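Nucleoside kinase (Methanococcus jannaschii, PDB 2C4E) catalyses the magnesium- or manganese-dependent phosphorylation of nucleosides, chiefly inosine, guanosine and cytidine, to their monophosphates, with ATP as the best phosphate donor. Local coordinates at residues N155-D160 against H179-F184. Sequence-based numbering, arbitrary orientation.
Sequences NLVSFD and HTNFLF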
loop_
_atom_site.group_PDB
_atom_site.type_symbol
_atom_site.label_atom_id
_atom_site.label_comp_id
_atom_site.label_asym_id
_atom_site.label_seq_id
_atom_site.Cartn_x
_atom_site.Cartn_y
_atom_site.Cartn_z
ATOM N N ASN A 155 38.293 1.302 -5.427
ATOM C CA ASN A 155 37.648 0.865 -4.190
ATOM C C ASN A 155 37.389 -0.624 -4.257
ATOM O O ASN A 155 37.191 -1.175 -5.340
ATOM C CB ASN A 155 36.297 1.564 -4.013
ATOM C CG ASN A 155 36.304 2.945 -4.569
ATOM O OD1 ASN A 155 36.040 3.155 -5.760
ATOM N ND2 ASN A 155 36.674 3.909 -3.727
ATOM N N LEU A 156 37.331 -1.287 -3.111
ATOM C CA LEU A 156 36.858 -2.664 -3.111
ATOM C C LEU A 156 35.367 -2.639 -3.406
ATOM O O LEU A 156 34.656 -1.800 -2.871
ATOM C CB LEU A 156 37.106 -3.314 -1.769
ATOM C CG LEU A 156 38.594 -3.588 -1.536
ATOM C CD1 LEU A 156 38.794 -4.035 -0.102
ATOM C CD2 LEU A 156 39.135 -4.653 -2.510
ATOM N N VAL A 157 34.916 -3.522 -4.282
ATOM C CA VAL A 157 33.518 -3.614 -4.622
ATOM C C VAL A 157 32.895 -4.809 -3.937
ATOM O O VAL A 157 33.391 -5.920 -4.049
ATOM C CB VAL A 157 33.337 -3.731 -6.136
ATOM C CG1 VAL A 157 31.896 -4.016 -6.480
ATOM C CG2 VAL A 157 33.864 -2.446 -6.817
ATOM N N SER A 158 31.795 -4.557 -3.239
ATOM C CA SER A 158 30.965 -5.594 -2.641
ATOM C C SER A 158 29.616 -5.554 -3.362
ATOM O O SER A 158 29.098 -4.482 -3.651
ATOM C CB SER A 158 30.811 -5.341 -1.136
ATOM O OG SER A 158 29.834 -6.198 -0.555
ATOM N N PHE A 159 29.054 -6.722 -3.658
ATOM C CA PHE A 159 27.841 -6.818 -4.481
ATOM C C PHE A 159 26.997 -7.987 -4.025
ATOM O O PHE A 159 27.503 -9.068 -3.772
ATOM C CB PHE A 159 28.232 -7.017 -5.958
ATOM C CG PHE A 159 27.085 -7.250 -6.878
ATOM C CD1 PHE A 159 26.058 -6.327 -6.963
ATOM C CD2 PHE A 159 27.037 -8.389 -7.678
ATOM C CE1 PHE A 159 24.984 -6.539 -7.836
ATOM C CE2 PHE A 159 25.950 -8.611 -8.540
ATOM C CZ PHE A 159 24.939 -7.682 -8.613
ATOM N N ASP A 160 25.701 -7.770 -3.940
ATOM C CA ASP A 160 24.785 -8.885 -3.797
ATOM C C ASP A 160 23.620 -8.605 -4.725
ATOM O O ASP A 160 22.918 -7.645 -4.503
ATOM C CB ASP A 160 24.290 -9.011 -2.365
ATOM C CG ASP A 160 23.426 -10.261 -2.137
ATOM O OD1 ASP A 160 22.767 -10.818 -3.066
ATOM O OD2 ASP A 160 23.348 -10.779 -1.024
ATOM N N HIS A 179 33.706 -7.415 -11.956
ATOM C CA HIS A 179 34.068 -6.161 -11.264
ATOM C C HIS A 179 33.673 -6.178 -9.796
ATOM O O HIS A 179 33.388 -5.133 -9.202
ATOM C CB HIS A 179 33.406 -4.999 -11.969
ATOM C CG HIS A 179 33.826 -4.861 -13.393
ATOM N ND1 HIS A 179 34.798 -3.976 -13.809
ATOM C CD2 HIS A 179 33.423 -5.525 -14.500
ATOM C CE1 HIS A 179 34.967 -4.103 -15.115
ATOM N NE2 HIS A 179 34.137 -5.029 -15.559
ATOM N N THR A 180 33.666 -7.376 -9.208
ATOM C CA THR A 180 33.304 -7.550 -7.807
ATOM C C THR A 180 34.455 -8.183 -7.036
ATOM O O THR A 180 35.063 -9.121 -7.517
ATOM C CB THR A 180 32.069 -8.456 -7.678
ATOM O OG1 THR A 180 30.926 -7.804 -8.235
ATOM C CG2 THR A 180 31.688 -8.620 -6.220
ATOM N N ASN A 181 34.751 -7.646 -5.858
ATOM C CA ASN A 181 35.699 -8.261 -4.921
ATOM C C ASN A 181 35.009 -9.205 -3.933
ATOM O O ASN A 181 35.453 -10.332 -3.780
ATOM C CB ASN A 181 36.511 -7.204 -4.171
ATOM C CG ASN A 181 37.382 -6.401 -5.097
ATOM O OD1 ASN A 181 38.505 -6.835 -5.508
ATOM N ND2 ASN A 181 36.880 -5.257 -5.489
ATOM N N PHE A 182 33.938 -8.757 -3.278
ATOM C CA PHE A 182 33.164 -9.593 -2.361
ATOM C C PHE A 182 31.798 -9.788 -2.966
ATOM O O PHE A 182 31.071 -8.816 -3.171
ATOM C CB PHE A 182 32.925 -8.944 -0.992
ATOM C CG PHE A 182 34.156 -8.412 -0.304
ATOM C CD1 PHE A 182 34.506 -7.075 -0.449
ATOM C CD2 PHE A 182 34.915 -9.208 0.520
ATOM C CE1 PHE A 182 35.618 -6.561 0.203
ATOM C CE2 PHE A 182 36.037 -8.691 1.197
ATOM C CZ PHE A 182 36.379 -7.378 1.027
ATOM N N LEU A 183 31.449 -11.037 -3.261
ATOM C CA LEU A 183 30.162 -11.392 -3.821
ATOM C C LEU A 183 29.364 -12.152 -2.773
ATOM O O LEU A 183 29.785 -13.218 -2.306
ATOM C CB LEU A 183 30.362 -12.242 -5.067
ATOM C CG LEU A 183 29.117 -12.785 -5.769
ATOM C CD1 LEU A 183 28.285 -11.596 -6.273
ATOM C CD2 LEU A 183 29.566 -13.677 -6.899
ATOM N N PHE A 184 28.235 -11.581 -2.394
ATOM C CA PHE A 184 27.315 -12.189 -1.452
ATOM C C PHE A 184 26.082 -12.698 -2.196
ATOM O O PHE A 184 25.515 -11.987 -3.019
ATOM C CB PHE A 184 26.834 -11.159 -0.427
ATOM C CG PHE A 184 27.896 -10.626 0.503
ATOM C CD1 PHE A 184 28.634 -9.479 0.167
ATOM C CD2 PHE A 184 28.107 -11.196 1.745
ATOM C CE1 PHE A 184 29.587 -8.961 1.041
ATOM C CE2 PHE A 184 29.053 -10.681 2.607
ATOM C CZ PHE A 184 29.788 -9.567 2.262
#
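Two parallel neighbours in the central sheet of the ribokinase fold meet here, with Ser-158 paired to Phe-182 and Phe-159 to Leu-183. Their axes diverge by only 7°. The ladder starts at Val-157 O, which takes two N-H groups: Phe-182 N at 3.0 Å, in the carbonyl plane, and Asn-181 N at 2.8 Å, tilted from that plane and less straight. Phe-159 then uses both its backbone groups, its N giving to Phe-182 O and its O accepting from Phe-184 N over a nearly linear 3.0 Å. The strands belong to a beta-alpha-beta unit whose connecting helix, 170-178, packs on the face bearing Phe-159 and Leu-183. On that face the leucine runs beside the phenylalanine in the same direction, with Leu-183 CD1 3.7 Å from Phe-159 CD2. Thr-180 crosses Phe-159 at about a right angle; its OG1, hydrogen-bonded to Ile-176 O of the helix, sits 3.6 Å from Phe-159 CB. Helix 245-258 lies over the other face, that of Ser-158 and Phe-182. There Ser-158 OG, set anti to the backbone N (chi1 170°) and hydrogen-bonded to His-135 ND1, meets the edge of the Phe-184 ring at 3.2 Å from CE1, and Leu-156 CD1 rests 4.1 Å from Phe-182 CE1. The Phe-184 side chain comes within about 5 Å of that of Thr-214, an ATP-binding residue, nearest atom to nearest atom. Past the ladder, Asp-160 CA makes a C-H...O contact with Phe-184 O, and the carboxylate beyond it forms a salt bridge through OD2 with Arg-250, the inferred transition-state stabiliser, while OD1 accepts from Gly-162 N. An alanine in place of Asp-160 would probably leave the Arg-250 guanidinium without this counter-charge and freer to turn, and Gly-162 N without this acceptor.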